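Putative ATPase, AAA family (Prochlorococcus marinus subsp. pastoris str. CCMP1986, PDB 3CTD) is probably a DNA-dependent ATPase of the RarA/MGS1/WRNIP1 subfamily that helps cells respond to stalled DNA replication, seen here through its C-terminal part. Local coordinates at the interface of chains A and B. Numbering follows the deposited sequence. Chains: chain A/B, Putative ATPase, AAA family.

Contacts 1, 2 and 3 are patches of one interface between two copies of the C-terminal part of this RarA-type ATPase. The C-alpha centres of contacts 1 and 3 lie about 17 Å apart, those of contacts 2 and 3 about 21 Å, and of contacts 1 and 2 about 24 Å. Adjacent B:Tyr173 and B:Leu174 tie contact 1 to contact 3. Helix 68-83 serves contact 1 through chain A and contact 2 through chain B, consistent with an interface that is not an exact two-fold. The deposited assembly holds four copies; relatives form tetramers, so the interface may be biological, though the structure alone does not show it.

Contact 1: the interface of chains A and B. Residues chain A 44, 47-48, 82; chain B 158, 160-162, 173.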
ATOM      1  N   LYS A  44     -19.346 -11.713  11.677  1.00 28.43           N
ATOM      2  CA  LYS A  44     -19.308 -11.600  13.149  1.00 30.36           C
ATOM      3  C   LYS A  44     -18.115 -12.344  13.733  1.00 29.55           C
ATOM      4  O   LYS A  44     -17.596 -11.953  14.764  1.00 30.26           O
ATOM      5  CB  LYS A  44     -20.585 -12.116  13.821  1.00 31.04           C
ATOM      6  CG  LYS A  44     -21.843 -11.384  13.453  1.00 28.90           C
ATOM      7  CD  LYS A  44     -23.052 -12.265  13.726  1.00 30.80           C
ATOM      8  CE  LYS A  44     -24.275 -11.396  13.913  1.00 34.66           C
ATOM      9  NZ  LYS A  44     -24.719 -10.821  12.625  1.00 33.61           N
ATOM     10  N   ARG A  47     -15.292 -10.051  13.263  1.00 31.51           N
ATOM     11  CA  ARG A  47     -15.449  -8.978  14.272  1.00 32.58           C
ATOM     12  C   ARG A  47     -15.061  -9.438  15.668  1.00 32.17           C
ATOM     13  O   ARG A  47     -14.542  -8.649  16.448  1.00 28.82           O
ATOM     14  CB  ARG A  47     -16.876  -8.397  14.273  1.00 26.80           C
ATOM     15  CG  ARG A  47     -17.065  -7.289  15.221  1.00 25.30           C
ATOM     16  CD  ARG A  47     -18.514  -6.740  15.147  1.00 23.63           C
ATOM     17  NE  ARG A  47     -18.833  -6.365  13.776  1.00 24.74           N
ATOM     18  CZ  ARG A  47     -19.915  -6.776  13.121  1.00 24.77           C
ATOM     19  NH1 ARG A  47     -20.824  -7.532  13.719  1.00 20.16           N
ATOM     20  NH2 ARG A  47     -20.105  -6.409  11.870  1.00 24.39           N
ATOM     21  N   GLY A  48     -15.293 -10.721  15.963  1.00 36.81           N
ATOM     22  CA  GLY A  48     -14.963 -11.307  17.273  1.00 30.04           C
ATOM     23  C   GLY A  48     -13.537 -11.808  17.380  1.00 33.65           C
ATOM     24  O   GLY A  48     -13.161 -12.460  18.356  1.00 34.13           O
ATOM     25  N   ASP A  82     -14.924  -2.458  10.820  1.00 35.29           N
ATOM     26  CA  ASP A  82     -14.615  -3.299  11.995  1.00 32.65           C
ATOM     27  C   ASP A  82     -13.165  -3.210  12.462  1.00 29.65           C
ATOM     28  O   ASP A  82     -12.887  -3.385  13.643  1.00 29.24           O
ATOM     29  CB  ASP A  82     -15.052  -4.744  11.746  1.00 31.26           C
ATOM     30  CG  ASP A  82     -16.609  -4.889  11.689  1.00 33.50           C
ATOM     31  OD1 ASP A  82     -17.333  -4.414  12.607  1.00 31.89           O
ATOM     32  OD2 ASP A  82     -17.117  -5.516  10.744  1.00 34.64           O
TER
ATOM     33  N   TYR B 158     -27.607 -11.436  19.445  1.00 37.90           N
ATOM     34  CA  TYR B 158     -26.197 -11.237  19.087  1.00 34.70           C
ATOM     35  C   TYR B 158     -25.637 -10.137  19.936  1.00 31.95           C
ATOM     36  O   TYR B 158     -26.299  -9.109  20.088  1.00 32.25           O
ATOM     37  CB  TYR B 158     -26.058 -10.832  17.608  1.00 34.71           C
ATOM     38  CG  TYR B 158     -24.678 -10.355  17.231  1.00 39.04           C
ATOM     39  CD1 TYR B 158     -23.568 -11.230  17.313  1.00 36.39           C
ATOM     40  CD2 TYR B 158     -24.449  -9.025  16.795  1.00 35.19           C
ATOM     41  CE1 TYR B 158     -22.267 -10.819  16.974  1.00 30.51           C
ATOM     42  CE2 TYR B 158     -23.120  -8.611  16.424  1.00 31.94           C
ATOM     43  CZ  TYR B 158     -22.053  -9.524  16.524  1.00 33.03           C
ATOM     44  OH  TYR B 158     -20.752  -9.166  16.193  1.00 30.25           O
ATOM     45  N   ASN B 160     -22.343  -7.353  20.315  1.00 33.88           N
ATOM     46  CA  ASN B 160     -21.378  -6.775  19.426  1.00 31.19           C
ATOM     47  C   ASN B 160     -20.155  -6.395  20.223  1.00 30.72           C
ATOM     48  O   ASN B 160     -20.234  -5.560  21.140  1.00 30.46           O
ATOM     49  CB  ASN B 160     -21.989  -5.547  18.746  1.00 34.47           C
ATOM     50  CG  ASN B 160     -21.191  -5.059  17.551  1.00 33.86           C
ATOM     51  OD1 ASN B 160     -19.961  -4.842  17.621  1.00 32.00           O
ATOM     52  ND2 ASN B 160     -21.900  -4.854  16.444  1.00 31.99           N
ATOM     53  N   PRO B 161     -19.016  -7.008  19.870  1.00 29.70           N
ATOM     54  CA  PRO B 161     -17.738  -6.704  20.516  1.00 30.76           C
ATOM     55  C   PRO B 161     -17.409  -5.194  20.575  1.00 35.23           C
ATOM     56  O   PRO B 161     -16.704  -4.802  21.492  1.00 38.36           O
ATOM     57  CB  PRO B 161     -16.713  -7.470  19.667  1.00 27.85           C
ATOM     58  CG  PRO B 161     -17.527  -8.562  18.984  1.00 26.44           C
ATOM     59  CD  PRO B 161     -18.916  -8.061  18.836  1.00 25.04           C
ATOM     60  N   HIS B 162     -17.904  -4.379  19.631  1.00 34.51           N
ATOM     61  CA  HIS B 162     -17.666  -2.937  19.649  1.00 35.35           C
ATOM     62  C   HIS B 162     -18.448  -2.227  20.752  1.00 44.89           C
ATOM     63  O   HIS B 162     -18.111  -1.103  21.133  1.00 46.87           O
ATOM     64  CB  HIS B 162     -18.101  -2.269  18.340  1.00 34.16           C
ATOM     65  CG  HIS B 162     -17.340  -2.711  17.133  1.00 30.68           C
ATOM     66  ND1 HIS B 162     -15.960  -2.719  17.083  1.00 28.91           N
ATOM     67  CD2 HIS B 162     -17.768  -3.153  15.925  1.00 26.97           C
ATOM     68  CE1 HIS B 162     -15.569  -3.178  15.907  1.00 25.86           C
ATOM     69  NE2 HIS B 162     -16.648  -3.437  15.183  1.00 31.29           N
ATOM     70  N   TYR B 173     -18.609 -18.571  18.178  1.00 30.01           N
ATOM     71  CA  TYR B 173     -18.522 -18.245  16.758  1.00 27.90           C
ATOM     72  C   TYR B 173     -18.548 -19.484  15.892  1.00 32.24           C
ATOM     73  O   TYR B 173     -18.887 -19.449  14.691  1.00 33.05           O
ATOM     74  CB  TYR B 173     -17.297 -17.353  16.475  1.00 24.71           C
ATOM     75  CG  TYR B 173     -17.458 -15.970  17.131  1.00 25.92           C
ATOM     76  CD1 TYR B 173     -18.537 -15.148  16.798  1.00 27.42           C
ATOM     77  CD2 TYR B 173     -16.556 -15.500  18.076  1.00 20.07           C
ATOM     78  CE1 TYR B 173     -18.719 -13.902  17.399  1.00 24.53           C
ATOM     79  CE2 TYR B 173     -16.712 -14.263  18.677  1.00 21.03           C
ATOM     80  CZ  TYR B 173     -17.813 -13.471  18.343  1.00 26.88           C
ATOM     81  OH  TYR B 173     -18.038 -12.245  18.953  1.00 25.45           O
TER
HETATM   82  O   HOH W   1     -18.700 -10.625  16.752  1.00 33.89           O
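A:Arg47 and A:Lys44, near the end of helix 35-47 in the C-terminal region of this RarA-family AAA+ ATPase, both meet B:Tyr158; the arginine also packs on B:Pro161 and B:His162 of the 3-10 turn 161-163. The lysine lays its aliphatic chain across one face of the B:Tyr158 ring, with CE 3.4 Å from the ring centroid in a CH-pi contact. A bend at the last torsion (chi4 73°) turns NZ away from the ring, so methylenes and not the amine lie on the face.

A:Arg47 reaches the phenol end of the same tyrosine: NH1 donates to OH at 3.0 Å, within the guanidinium plane, while that plane is turned 63° from the ring. The extended start of the arginine chain (chi1 -178°, chi2 also anti) carries CD against B:Asn160, B:Pro161 and B:His162; the bend at chi3 then swings the guanidinium between B:Tyr158 OH and A:Asp82. There NE forms a salt bridge to A:Asp82 OD1 at 2.7 Å, approaching from above the carboxylate plane. The same oxygen offers its anti lone pair to B:His162 NE2 at 2.8 Å; ring and carboxylate are nearly coplanar. A:Asp82 thus positions the arginine and binds the partner chain. B:Asn160 OD1 accepts a hydrogen bond from the backbone N of B:His162 at 2.9 Å, bracing the turn that carries the imidazole. Water 1 joins the A:Lys44 carbonyl O, at 2.6 Å, to the hydroxyls of B:Tyr158 and B:Tyr173.

Contact 2: the interface of chains A and B. Residues chain A 97, 111-112, 115; chain B 79-80, 84, 91, 129.
The thiol of B:Cys80, near the end of helix 68-83, sits at the edge of the A:Phe112 ring and in its plane, with SG 3.4 Å from CD1. The CD1 methyl of B:Ile91 comes in from above that plane, 3.7 Å from A:Phe112 CE1, the two side chains crossing at about a right angle. A:Phe111 sets its CB by B:Cys80 CB and its CD1 3.3 Å from B:Thr129 OG1, its side chain running across the threonine. One helical turn along, A:Gln115 extends past the thiol. Its CG lies roughly opposite the backbone N (chi1 156°), and the extended chain carries the amide alongside B:Ile91, the two side chains running in opposite directions.

Farther out, the amide oxygen OE1 accepts a weak hydrogen bond from B:Cys80 SG, and NE2 contacts water 2 at 3.2 Å. That water also meets the carbonyl O of B:Ala79 at 2.9 Å and the backbone N of B:Ile91 at 3.1 Å. On the opposite flank, B:Thr129 OG1 donates to the B:Cys80 carbonyl O at 2.8 Å from above the carbonyl plane, while its CG2 packs on A:Gln115 CB. The patch docks helix 110-122 of one copy against helices 68-83 and 90-104 of the other, probably supporting assembly of the C-terminal regions.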
ATOM      1  N   CYS A  97      -5.939  -8.166  -2.224  1.00 30.19           N
ATOM      2  CA  CYS A  97      -6.472  -9.520  -2.368  1.00 32.46           C
ATOM      3  C   CYS A  97      -7.614  -9.624  -3.373  1.00 33.35           C
ATOM      4  O   CYS A  97      -7.658 -10.644  -4.052  1.00 37.60           O
ATOM      5  CB  CYS A  97      -6.913 -10.151  -1.039  1.00 33.94           C
ATOM      6  SG  CYS A  97      -5.612 -10.380   0.175  1.00 30.22           S
ATOM      7  N   PHE A 111      -6.607 -18.714  -1.823  1.00 33.60           N
ATOM      8  CA  PHE A 111      -5.591 -18.105  -0.970  1.00 35.35           C
ATOM      9  C   PHE A 111      -5.806 -16.588  -0.653  1.00 34.39           C
ATOM     10  O   PHE A 111      -5.475 -16.131   0.444  1.00 37.46           O
ATOM     11  CB  PHE A 111      -4.196 -18.359  -1.562  1.00 34.93           C
ATOM     12  CG  PHE A 111      -3.735 -19.767  -1.414  1.00 38.86           C
ATOM     13  CD1 PHE A 111      -3.475 -20.297  -0.127  1.00 41.59           C
ATOM     14  CD2 PHE A 111      -3.543 -20.585  -2.548  1.00 37.41           C
ATOM     15  CE1 PHE A 111      -3.040 -21.639   0.037  1.00 41.95           C
ATOM     16  CE2 PHE A 111      -3.130 -21.902  -2.413  1.00 36.80           C
ATOM     17  CZ  PHE A 111      -2.871 -22.450  -1.116  1.00 41.51           C
ATOM     18  N   PHE A 112      -6.365 -15.827  -1.601  1.00 33.51           N
ATOM     19  CA  PHE A 112      -6.609 -14.390  -1.399  1.00 32.78           C
ATOM     20  C   PHE A 112      -7.770 -14.189  -0.432  1.00 31.53           C
ATOM     21  O   PHE A 112      -7.806 -13.256   0.407  1.00 31.38           O
ATOM     22  CB  PHE A 112      -6.858 -13.691  -2.747  1.00 30.00           C
ATOM     23  CG  PHE A 112      -5.790 -13.972  -3.750  1.00 30.52           C
ATOM     24  CD1 PHE A 112      -4.451 -13.794  -3.406  1.00 33.55           C
ATOM     25  CD2 PHE A 112      -6.102 -14.471  -5.003  1.00 30.31           C
ATOM     26  CE1 PHE A 112      -3.445 -14.085  -4.294  1.00 34.16           C
ATOM     27  CE2 PHE A 112      -5.124 -14.769  -5.897  1.00 30.47           C
ATOM     28  CZ  PHE A 112      -3.776 -14.566  -5.549  1.00 35.94           C
ATOM     29  N   GLN A 115      -6.295 -15.271   2.941  1.00 28.82           N
ATOM     30  CA  GLN A 115      -5.423 -14.260   3.573  1.00 29.50           C
ATOM     31  C   GLN A 115      -6.207 -13.019   4.084  1.00 28.97           C
ATOM     32  O   GLN A 115      -5.956 -12.476   5.147  1.00 30.10           O
ATOM     33  CB  GLN A 115      -4.221 -13.861   2.687  1.00 28.72           C
ATOM     34  CG  GLN A 115      -3.652 -12.428   3.022  1.00 30.74           C
ATOM     35  CD  GLN A 115      -2.193 -12.299   2.660  1.00 33.04           C
ATOM     36  OE1 GLN A 115      -1.539 -13.303   2.408  1.00 37.00           O
ATOM     37  NE2 GLN A 115      -1.674 -11.081   2.627  1.00 27.00           N
TER
ATOM     38  N   ALA B  79       2.667 -14.991  -3.062  1.00 28.80           N
ATOM     39  CA  ALA B  79       2.595 -13.988  -2.001  1.00 28.94           C
ATOM     40  C   ALA B  79       1.575 -14.295  -0.880  1.00 29.55           C
ATOM     41  O   ALA B  79       1.692 -13.804   0.247  1.00 27.85           O
ATOM     42  CB  ALA B  79       2.341 -12.595  -2.620  1.00 29.94           C
ATOM     43  N   CYS B  80       0.559 -15.095  -1.173  1.00 29.84           N
ATOM     44  CA  CYS B  80      -0.408 -15.467  -0.137  1.00 31.89           C
ATOM     45  C   CYS B  80      -0.217 -16.906   0.338  1.00 34.57           C
ATOM     46  O   CYS B  80      -0.420 -17.223   1.521  1.00 34.11           O
ATOM     47  CB  CYS B  80      -1.863 -15.226  -0.602  1.00 33.31           C
ATOM     48  SG  CYS B  80      -2.145 -13.438  -0.874  1.00 37.94           S
ATOM     49  N   GLY B  84       2.393 -15.008   2.737  1.00 31.18           N
ATOM     50  CA  GLY B  84       1.130 -14.946   3.493  1.00 31.24           C
ATOM     51  C   GLY B  84       1.209 -13.994   4.655  1.00 33.84           C
ATOM     52  O   GLY B  84       1.828 -12.920   4.550  1.00 33.70           O
ATOM     53  N   ILE B  91       1.574  -9.097  -0.717  1.00 25.95           N
ATOM     54  CA  ILE B  91       0.583  -9.091  -1.793  1.00 29.91           C
ATOM     55  C   ILE B  91       0.390  -7.672  -2.324  1.00 28.91           C
ATOM     56  O   ILE B  91       0.187  -7.505  -3.500  1.00 27.86           O
ATOM     57  CB  ILE B  91      -0.776  -9.785  -1.425  1.00 31.62           C
ATOM     58  CG1 ILE B  91      -1.671  -9.932  -2.641  1.00 29.00           C
ATOM     59  CG2 ILE B  91      -1.550  -9.018  -0.369  1.00 34.12           C
ATOM     60  CD1 ILE B  91      -1.320 -11.113  -3.461  1.00 35.47           C
ATOM     61  N   THR B 129      -2.025 -19.682   5.498  1.00 37.31           N
ATOM     62  CA  THR B 129      -3.272 -19.503   4.776  1.00 35.09           C
ATOM     63  C   THR B 129      -3.801 -20.791   4.201  1.00 37.34           C
ATOM     64  O   THR B 129      -4.937 -20.791   3.720  1.00 37.71           O
ATOM     65  CB  THR B 129      -3.151 -18.531   3.607  1.00 34.82           C
ATOM     66  OG1 THR B 129      -2.192 -19.046   2.674  1.00 32.39           O
ATOM     67  CG2 THR B 129      -2.757 -17.091   4.106  1.00 29.62           C
TER
HETATM   68  O   HOH W   2       1.302 -11.254   1.521  1.00 32.85           O

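Contact 3: the interface of chains A and B. Residues chain A 56-57; chain B 139, 145, 174-175, 178, 183.
Helix 51-63 of chain A, in the C-terminal region, presents A:Tyr56 to a largely apolar socket of chain B built from the end of helix 131-139, the 3-10 turn 176-178 and loop residues. The tyrosine ring is directed into it with CG anti to the backbone N (chi1 179°).

B:Ile139 caps one face: its CD1 methyl lies over the ring, 3.8 Å from the centroid, in a CH-pi contact displaced towards CE1 and CZ. The isoleucine reaches there with CG1 anti to its carbonyl carbon (chi1 -68°). On the opposite face, B:Pro175 CD stands over A:Tyr56 CE2 at 3.7 Å and B:Leu174 CD2 lies over the CG end, 3.7 Å from CB, so the ring is clamped between them and the isoleucine. B:Leu178 crosses the tyrosine at about a right angle and brings CD1 to 3.7 Å from CE1. CE2 of B:Phe183 approaches A:Tyr56 CB more loosely.

The same CD of B:Pro175 touches A:Trp57 CZ2 at 3.9 Å, so the pyrrolidine bridges the two aromatic residues. Within chain A the tyrosine meets the indole edge-on: A:Trp57 CE2 lies in the plane of the tyrosine ring at its edge, and A:Tyr56 CD2 stands over the indole centre, 3.7 Å above its plane, which should steady the phenol ring. At the far end of that ring, B:Ser145 OG donates a hydrogen bond to the phenolic OH of A:Tyr56 at 3.0 Å.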
ATOM      1  N   TYR A  56     -13.894 -21.408   9.115  1.00 31.07           N
ATOM      2  CA  TYR A  56     -14.981 -22.355   9.052  1.00 34.42           C
ATOM      3  C   TYR A  56     -16.132 -21.803   8.238  1.00 34.10           C
ATOM      4  O   TYR A  56     -16.549 -22.452   7.268  1.00 35.11           O
ATOM      5  CB  TYR A  56     -15.420 -22.777  10.440  1.00 33.83           C
ATOM      6  CG  TYR A  56     -16.546 -23.731  10.419  1.00 37.36           C
ATOM      7  CD1 TYR A  56     -16.313 -25.097  10.257  1.00 36.62           C
ATOM      8  CD2 TYR A  56     -17.865 -23.268  10.594  1.00 37.63           C
ATOM      9  CE1 TYR A  56     -17.368 -25.990  10.240  1.00 38.65           C
ATOM     10  CE2 TYR A  56     -18.922 -24.120  10.540  1.00 37.02           C
ATOM     11  CZ  TYR A  56     -18.675 -25.488  10.379  1.00 40.24           C
ATOM     12  OH  TYR A  56     -19.735 -26.342  10.385  1.00 41.79           O
ATOM     13  N   TRP A  57     -16.642 -20.616   8.586  1.00 30.33           N
ATOM     14  CA  TRP A  57     -17.723 -20.028   7.754  1.00 29.91           C
ATOM     15  C   TRP A  57     -17.256 -19.748   6.326  1.00 32.15           C
ATOM     16  O   TRP A  57     -17.999 -19.994   5.380  1.00 31.27           O
ATOM     17  CB  TRP A  57     -18.383 -18.808   8.404  1.00 29.02           C
ATOM     18  CG  TRP A  57     -18.935 -19.213   9.780  1.00 34.30           C
ATOM     19  CD1 TRP A  57     -18.495 -18.783  10.999  1.00 31.97           C
ATOM     20  CD2 TRP A  57     -19.982 -20.180  10.049  1.00 31.24           C
ATOM     21  NE1 TRP A  57     -19.211 -19.398  12.002  1.00 35.63           N
ATOM     22  CE2 TRP A  57     -20.121 -20.265  11.452  1.00 32.78           C
ATOM     23  CE3 TRP A  57     -20.791 -20.990   9.241  1.00 29.34           C
ATOM     24  CZ2 TRP A  57     -21.036 -21.138  12.077  1.00 30.33           C
ATOM     25  CZ3 TRP A  57     -21.732 -21.853   9.867  1.00 31.42           C
ATOM     26  CH2 TRP A  57     -21.824 -21.928  11.266  1.00 32.07           C
TER
ATOM     27  N   ILE B 139     -15.895 -29.241   6.944  1.00 55.10           N
ATOM     28  CA  ILE B 139     -17.208 -28.989   6.366  1.00 51.14           C
ATOM     29  C   ILE B 139     -17.620 -30.235   5.600  1.00 57.83           C
ATOM     30  O   ILE B 139     -18.756 -30.679   5.692  1.00 59.73           O
ATOM     31  CB  ILE B 139     -17.188 -27.781   5.381  1.00 49.29           C
ATOM     32  CG1 ILE B 139     -16.933 -26.478   6.131  1.00 48.25           C
ATOM     33  CG2 ILE B 139     -18.447 -27.721   4.526  1.00 44.19           C
ATOM     34  CD1 ILE B 139     -18.121 -26.043   6.953  1.00 50.73           C
ATOM     35  N   SER B 145     -24.601 -28.430   9.248  1.00 63.78           N
ATOM     36  CA  SER B 145     -23.767 -27.261   9.532  1.00 65.06           C
ATOM     37  C   SER B 145     -24.666 -26.029   9.560  1.00 62.55           C
ATOM     38  O   SER B 145     -24.615 -25.197   8.658  1.00 62.06           O
ATOM     39  CB  SER B 145     -22.695 -27.116   8.424  1.00 67.21           C
ATOM     40  OG  SER B 145     -21.973 -25.889   8.494  1.00 64.07           O
ATOM     41  N   LEU B 174     -18.215 -20.608  16.505  1.00 38.60           N
ATOM     42  CA  LEU B 174     -18.265 -21.902  15.809  1.00 40.50           C
ATOM     43  C   LEU B 174     -19.510 -22.597  16.309  1.00 34.78           C
ATOM     44  O   LEU B 174     -19.986 -22.303  17.396  1.00 38.23           O
ATOM     45  CB  LEU B 174     -17.037 -22.752  16.161  1.00 39.65           C
ATOM     46  CG  LEU B 174     -15.764 -22.455  15.377  1.00 41.49           C
ATOM     47  CD1 LEU B 174     -14.500 -22.753  16.228  1.00 43.23           C
ATOM     48  CD2 LEU B 174     -15.755 -23.227  14.107  1.00 40.05           C
ATOM     49  N   PRO B 175     -20.027 -23.548  15.543  1.00 36.43           N
ATOM     50  CA  PRO B 175     -21.099 -24.371  16.156  1.00 34.49           C
ATOM     51  C   PRO B 175     -20.617 -25.052  17.445  1.00 39.22           C
ATOM     52  O   PRO B 175     -19.421 -25.347  17.571  1.00 39.73           O
ATOM     53  CB  PRO B 175     -21.381 -25.423  15.094  1.00 34.53           C
ATOM     54  CG  PRO B 175     -20.757 -24.827  13.745  1.00 34.37           C
ATOM     55  CD  PRO B 175     -19.573 -24.035  14.223  1.00 31.23           C
ATOM     56  N   LEU B 178     -18.080 -27.971  17.903  1.00 49.36           N
ATOM     57  CA  LEU B 178     -16.835 -27.728  17.236  1.00 48.73           C
ATOM     58  C   LEU B 178     -16.002 -26.752  18.034  1.00 53.57           C
ATOM     59  O   LEU B 178     -14.836 -26.533  17.732  1.00 55.62           O
ATOM     60  CB  LEU B 178     -17.086 -27.210  15.827  1.00 49.68           C
ATOM     61  CG  LEU B 178     -17.448 -28.310  14.826  1.00 50.03           C
ATOM     62  CD1 LEU B 178     -17.778 -27.703  13.523  1.00 46.71           C
ATOM     63  CD2 LEU B 178     -16.296 -29.327  14.665  1.00 50.12           C
ATOM     64  N   PHE B 183      -8.193 -24.536  13.500  1.00 43.93           N
ATOM     65  CA  PHE B 183      -7.806 -24.664  12.093  1.00 44.30           C
ATOM     66  C   PHE B 183      -6.533 -23.906  11.737  1.00 43.24           C
ATOM     67  O   PHE B 183      -5.755 -24.357  10.893  1.00 44.36           O
ATOM     68  CB  PHE B 183      -8.930 -24.228  11.168  1.00 42.30           C
ATOM     69  CG  PHE B 183     -10.176 -25.051  11.305  1.00 42.48           C
ATOM     70  CD1 PHE B 183     -10.181 -26.405  10.969  1.00 46.56           C
ATOM     71  CD2 PHE B 183     -11.347 -24.475  11.774  1.00 40.78           C
ATOM     72  CE1 PHE B 183     -11.348 -27.171  11.100  1.00 46.27           C
ATOM     73  CE2 PHE B 183     -12.493 -25.208  11.899  1.00 42.00           C
ATOM     74  CZ  PHE B 183     -12.509 -26.556  11.558  1.00 44.73           C
TER